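Local coordinates for secreted protein (Kutzneria albida DSM 43870, PDB 5M6Q) that probably acts as a microbial transglutaminase, transferring the acyl group of glutamine side chains to amines and so cross-linking proteins, at residues N60-T72 and E153-R165. Sequence-based numbering, arbitrary orientation.
Sequences NPPLNLSFGSLRT and ETDQVDMSTYRYR
Phe67 and Gln156 form a single antiparallel bridge, a non-hydrogen-bonded pair that lays the irregular chain 153-165 along the edge strand 66-67. Two backbone bonds flank the pair: Val157 N gives a straight one to Ser66 O (2.7 Å, 180° at the hydrogen), and Gly68 N reaches Asp155 O at 2.9 Å. The Phe67 ring slants against Gln156, its CE1 lying 3.8 Å from Gln156 CB.

Beside the bridge, Asp155 meets the start of helix 70-84. It turns its CG away from its own backbone N (chi1 -159°), which brings OD2 to the helix start, where it accepts from Ser69 OG at 2.8 Å on its syn side and from Thr72 OG1 at 2.6 Å on its anti side, both from one face of the carboxylate. Ser69 is the N-cap, so the helix end would probably add to the pull on this charge. With an alanine here, the Ser69 and Thr72 hydroxyls would probably lose their shared acceptor and the tie to the helix start would weaken.

Farther along, contact becomes apolar: Leu63 CD1 touches Met159 CE and Tyr162 CD2, each at 3.9 Å. At the far end two waters on Tyr164 OH bridge to Asn60 ND2 and Pro61 O, while Asn60 OD1 is hydrogen-bonded to Arg43.

On its other edge, strand 66-67 pairs with strand 214-223 through Leu65-Val219 and Phe67-Phe217 backbone bonds, while Leu63 and Met159 rest on Phe127 and Phe131 of strand 122-131, respectively.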
loop_
_atom_site.group_PDB
_atom_site.type_symbol
_atom_site.label_atom_id
_atom_site.label_comp_id
_atom_site.label_asym_id
_atom_site.label_seq_id
_atom_site.Cartn_x
_atom_site.Cartn_y
_atom_site.Cartn_z
ATOM N N ASN A 60 -2.530 -8.906 6.064
ATOM C CA ASN A 60 -2.894 -8.128 4.887
ATOM C C ASN A 60 -2.536 -6.660 5.084
ATOM O O ASN A 60 -2.511 -6.165 6.203
ATOM C CB ASN A 60 -4.384 -8.264 4.578
ATOM C CG ASN A 60 -4.803 -9.705 4.392
ATOM O OD1 ASN A 60 -4.090 -10.489 3.771
ATOM N ND2 ASN A 60 -5.957 -10.067 4.945
ATOM N N PRO A 61 -2.234 -5.957 3.987
ATOM C CA PRO A 61 -1.958 -4.525 4.124
ATOM C C PRO A 61 -3.225 -3.783 4.557
ATOM O O PRO A 61 -4.280 -3.980 3.966
ATOM C CB PRO A 61 -1.509 -4.111 2.713
ATOM C CG PRO A 61 -1.104 -5.384 2.043
ATOM C CD PRO A 61 -2.018 -6.436 2.613
ATOM N N PRO A 62 -3.124 -2.938 5.581
ATOM C CA PRO A 62 -4.326 -2.288 6.118
ATOM C C PRO A 62 -4.869 -1.217 5.184
ATOM O O PRO A 62 -4.087 -0.465 4.602
ATOM C CB PRO A 62 -3.831 -1.670 7.426
ATOM C CG PRO A 62 -2.390 -1.351 7.147
ATOM C CD PRO A 62 -1.885 -2.395 6.165
ATOM N N LEU A 63 -6.192 -1.137 5.054
ATOM C CA LEU A 63 -6.804 -0.265 4.057
ATOM C C LEU A 63 -7.473 0.947 4.693
ATOM O O LEU A 63 -8.193 1.679 4.020
ATOM C CB LEU A 63 -7.816 -1.054 3.225
ATOM C CG LEU A 63 -7.189 -2.261 2.517
ATOM C CD1 LEU A 63 -8.226 -3.037 1.696
ATOM C CD2 LEU A 63 -6.039 -1.826 1.608
ATOM N N ASN A 64 -7.193 1.147 5.981
ATOM C CA ASN A 64 -7.805 2.196 6.811
ATOM C C ASN A 64 -7.757 3.589 6.202
ATOM O O ASN A 64 -8.695 4.371 6.328
ATOM C CB ASN A 64 -7.099 2.278 8.180
ATOM C CG ASN A 64 -7.017 0.949 8.882
ATOM O OD1 ASN A 64 -5.942 0.535 9.324
ATOM N ND2 ASN A 64 -8.155 0.278 9.014
ATOM N N LEU A 65 -6.611 3.908 5.615
ATOM C CA LEU A 65 -6.320 5.249 5.130
ATOM C C LEU A 65 -6.093 5.180 3.635
ATOM O O LEU A 65 -4.949 5.225 3.173
ATOM C CB LEU A 65 -5.090 5.840 5.830
ATOM C CG LEU A 65 -5.122 6.069 7.347
ATOM C CD1 LEU A 65 -3.799 6.687 7.787
ATOM C CD2 LEU A 65 -6.325 6.940 7.813
ATOM N N SER A 66 -7.194 5.065 2.892
ATOM C CA SER A 66 -7.156 4.899 1.435
ATOM C C SER A 66 -7.733 6.123 0.745
ATOM O O SER A 66 -8.761 6.641 1.168
ATOM C CB SER A 66 -7.938 3.655 0.998
ATOM O OG SER A 66 -7.315 2.472 1.457
ATOM N N PHE A 67 -7.110 6.540 -0.355
ATOM C CA PHE A 67 -7.505 7.784 -1.016
ATOM C C PHE A 67 -7.591 7.637 -2.542
ATOM O O PHE A 67 -6.919 6.795 -3.130
ATOM C CB PHE A 67 -6.521 8.899 -0.623
ATOM C CG PHE A 67 -6.342 9.027 0.855
ATOM C CD1 PHE A 67 -7.279 9.708 1.621
ATOM C CD2 PHE A 67 -5.270 8.441 1.495
ATOM C CE1 PHE A 67 -7.131 9.817 2.987
ATOM C CE2 PHE A 67 -5.127 8.541 2.866
ATOM C CZ PHE A 67 -6.052 9.229 3.610
ATOM N N GLY A 68 -8.431 8.465 -3.167
ATOM C CA GLY A 68 -8.639 8.427 -4.604
ATOM C C GLY A 68 -7.438 8.905 -5.411
ATOM O O GLY A 68 -7.282 8.539 -6.574
ATOM N N SER A 69 -6.575 9.716 -4.813
ATOM C CA SER A 69 -5.421 10.202 -5.567
ATOM C C SER A 69 -4.106 10.081 -4.801
ATOM O O SER A 69 -4.068 10.180 -3.577
ATOM C CB SER A 69 -5.642 11.654 -5.998
ATOM O OG SER A 69 -5.405 12.540 -4.925
ATOM N N LEU A 70 -3.029 9.846 -5.544
ATOM C CA LEU A 70 -1.693 9.746 -4.976
ATOM C C LEU A 70 -1.304 11.007 -4.195
ATOM O O LEU A 70 -0.711 10.911 -3.127
ATOM C CB LEU A 70 -0.670 9.472 -6.082
ATOM C CG LEU A 70 0.786 9.416 -5.630
ATOM C CD1 LEU A 70 0.986 8.315 -4.577
ATOM C CD2 LEU A 70 1.737 9.241 -6.831
ATOM N N ARG A 71 -1.669 12.185 -4.701
ATOM C CA ARG A 71 -1.276 13.427 -4.041
ATOM C C ARG A 71 -1.859 13.547 -2.624
ATOM O O ARG A 71 -1.192 14.021 -1.701
ATOM C CB ARG A 71 -1.692 14.632 -4.894
ATOM C CG ARG A 71 -0.854 14.761 -6.171
ATOM C CD ARG A 71 -1.439 15.737 -7.172
ATOM N NE ARG A 71 -1.241 17.122 -6.759
ATOM C CZ ARG A 71 -2.177 17.872 -6.191
ATOM N NH1 ARG A 71 -3.391 17.374 -5.972
ATOM N NH2 ARG A 71 -1.901 19.123 -5.849
ATOM N N THR A 72 -3.095 13.106 -2.452
ATOM C CA THR A 72 -3.682 13.113 -1.120
ATOM C C THR A 72 -2.926 12.168 -0.202
ATOM O O THR A 72 -2.658 12.507 0.948
ATOM C CB THR A 72 -5.154 12.710 -1.137
ATOM O OG1 THR A 72 -5.875 13.511 -2.085
ATOM C CG2 THR A 72 -5.766 12.876 0.254
ATOM N N GLU A 153 -14.399 16.078 -0.369
ATOM C CA GLU A 153 -13.598 17.048 0.373
ATOM C C GLU A 153 -12.220 16.498 0.774
ATOM O O GLU A 153 -11.212 17.174 0.640
ATOM C CB GLU A 153 -14.359 17.523 1.615
ATOM C CG GLU A 153 -13.841 18.831 2.193
ATOM C CD GLU A 153 -13.888 18.877 3.730
ATOM O OE1 GLU A 153 -14.240 17.853 4.358
ATOM O OE2 GLU A 153 -13.556 19.938 4.314
ATOM N N THR A 154 -12.173 15.266 1.256
ATOM C CA THR A 154 -10.927 14.746 1.795
ATOM C C THR A 154 -10.257 13.746 0.869
ATOM O O THR A 154 -9.135 13.323 1.147
ATOM C CB THR A 154 -11.142 14.060 3.141
ATOM O OG1 THR A 154 -11.947 12.888 2.948
ATOM C CG2 THR A 154 -11.818 15.006 4.108
ATOM N N ASP A 155 -10.956 13.361 -0.199
ATOM C CA ASP A 155 -10.459 12.372 -1.146
ATOM C C ASP A 155 -10.360 10.968 -0.509
ATOM O O ASP A 155 -9.780 10.052 -1.096
ATOM C CB ASP A 155 -9.093 12.825 -1.688
ATOM C CG ASP A 155 -8.730 12.177 -3.013
ATOM O OD1 ASP A 155 -9.637 11.943 -3.851
ATOM O OD2 ASP A 155 -7.520 11.929 -3.223
ATOM N N GLN A 156 -10.933 10.776 0.680
ATOM C CA GLN A 156 -10.808 9.469 1.331
ATOM C C GLN A 156 -11.816 8.469 0.781
ATOM O O GLN A 156 -12.969 8.794 0.533
ATOM C CB GLN A 156 -10.964 9.568 2.860
ATOM C CG GLN A 156 -10.724 8.231 3.589
ATOM C CD GLN A 156 -10.536 8.412 5.100
ATOM O OE1 GLN A 156 -10.893 9.447 5.650
ATOM N NE2 GLN A 156 -9.967 7.409 5.763
ATOM N N VAL A 157 -11.364 7.238 0.587
ATOM C CA VAL A 157 -12.238 6.205 0.075
ATOM C C VAL A 157 -12.605 5.283 1.221
ATOM O O VAL A 157 -11.732 4.792 1.934
ATOM C CB VAL A 157 -11.578 5.434 -1.077
ATOM C CG1 VAL A 157 -12.385 4.186 -1.408
ATOM C CG2 VAL A 157 -11.433 6.331 -2.283
ATOM N N ASP A 158 -13.904 5.076 1.408
ATOM C CA ASP A 158 -14.386 4.182 2.439
ATOM C C ASP A 158 -14.175 2.738 1.990
ATOM O O ASP A 158 -14.838 2.282 1.070
ATOM C CB ASP A 158 -15.867 4.445 2.719
ATOM C CG ASP A 158 -16.369 3.735 3.983
ATOM O OD1 ASP A 158 -15.681 2.827 4.491
ATOM O OD2 ASP A 158 -17.463 4.092 4.470
ATOM N N MET A 159 -13.291 2.011 2.664
ATOM C CA MET A 159 -13.002 0.634 2.275
ATOM C C MET A 159 -13.650 -0.413 3.184
ATOM O O MET A 159 -13.381 -1.604 3.044
ATOM C CB MET A 159 -11.488 0.395 2.241
ATOM C CG MET A 159 -10.747 1.157 1.141
ATOM S SD MET A 159 -11.203 0.685 -0.542
ATOM C CE MET A 159 -10.596 -1.010 -0.700
ATOM N N SER A 160 -14.521 0.011 4.092
ATOM C CA SER A 160 -15.039 -0.932 5.085
ATOM C C SER A 160 -15.906 -2.038 4.474
ATOM O O SER A 160 -16.001 -3.116 5.041
ATOM C CB SER A 160 -15.824 -0.193 6.163
ATOM O OG SER A 160 -16.932 0.465 5.608
ATOM N N THR A 161 -16.520 -1.784 3.320
ATOM C CA THR A 161 -17.345 -2.803 2.661
ATOM C C THR A 161 -16.540 -3.788 1.829
ATOM O O THR A 161 -17.105 -4.741 1.281
ATOM C CB THR A 161 -18.388 -2.194 1.707
ATOM O OG1 THR A 161 -17.722 -1.367 0.746
ATOM C CG2 THR A 161 -19.433 -1.392 2.466
ATOM N N TYR A 162 -15.232 -3.559 1.716
ATOM C CA TYR A 162 -14.417 -4.350 0.807
ATOM C C TYR A 162 -14.221 -5.789 1.300
ATOM O O TYR A 162 -13.878 -6.013 2.454
ATOM C CB TYR A 162 -13.066 -3.666 0.587
ATOM C CG TYR A 162 -12.219 -4.416 -0.389
ATOM C CD1 TYR A 162 -12.547 -4.440 -1.745
ATOM C CD2 TYR A 162 -11.114 -5.131 0.038
ATOM C CE1 TYR A 162 -11.791 -5.156 -2.647
ATOM C CE2 TYR A 162 -10.347 -5.832 -0.850
ATOM C CZ TYR A 162 -10.687 -5.837 -2.197
ATOM O OH TYR A 162 -9.920 -6.539 -3.084
ATOM N N ARG A 163 -14.440 -6.760 0.417
ATOM C CA ARG A 163 -14.414 -8.186 0.791
ATOM C C ARG A 163 -13.422 -9.031 -0.016
ATOM O O ARG A 163 -13.519 -10.256 -0.014
ATOM C CB ARG A 163 -15.803 -8.808 0.613
ATOM C CG ARG A 163 -16.953 -8.007 1.166
ATOM C CD ARG A 163 -18.290 -8.674 0.830
ATOM N NE ARG A 163 -18.258 -10.121 1.054
ATOM C CZ ARG A 163 -18.511 -11.043 0.124
ATOM N NH1 ARG A 163 -18.839 -10.678 -1.116
ATOM N NH2 ARG A 163 -18.444 -12.335 0.440
ATOM N N TYR A 164 -12.507 -8.386 -0.733
ATOM C CA TYR A 164 -11.535 -9.090 -1.578
ATOM C C TYR A 164 -12.169 -9.967 -2.662
ATOM O O TYR A 164 -11.567 -10.953 -3.097
ATOM C CB TYR A 164 -10.603 -9.952 -0.725
ATOM C CG TYR A 164 -9.790 -9.155 0.263
ATOM C CD1 TYR A 164 -8.558 -8.618 -0.090
ATOM C CD2 TYR A 164 -10.258 -8.934 1.548
ATOM C CE1 TYR A 164 -7.820 -7.882 0.809
ATOM C CE2 TYR A 164 -9.531 -8.206 2.457
ATOM C CZ TYR A 164 -8.317 -7.679 2.091
ATOM O OH TYR A 164 -7.604 -6.950 3.017
ATOM N N ARG A 165 -13.362 -9.597 -3.111
ATOM C CA ARG A 165 -14.030 -10.324 -4.181
ATOM C C ARG A 165 -13.495 -9.936 -5.555
ATOM O O ARG A 165 -13.417 -8.755 -5.873
ATOM C CB ARG A 165 -15.538 -10.071 -4.156
ATOM C CG ARG A 165 -16.277 -10.897 -5.218
ATOM C CD ARG A 165 -17.790 -10.625 -5.288
ATOM N NE ARG A 165 -18.393 -11.450 -6.330
ATOM C CZ ARG A 165 -19.025 -10.974 -7.394
ATOM N NH1 ARG A 165 -19.169 -9.667 -7.544
ATOM N NH2 ARG A 165 -19.526 -11.806 -8.303
HETATM O O HOH W 1 -8.089 -7.916 5.744
HETATM O O HOH W 2 -5.446 -5.762 2.203
HETATM O O HOH W 3 -9.926 4.940 3.857
#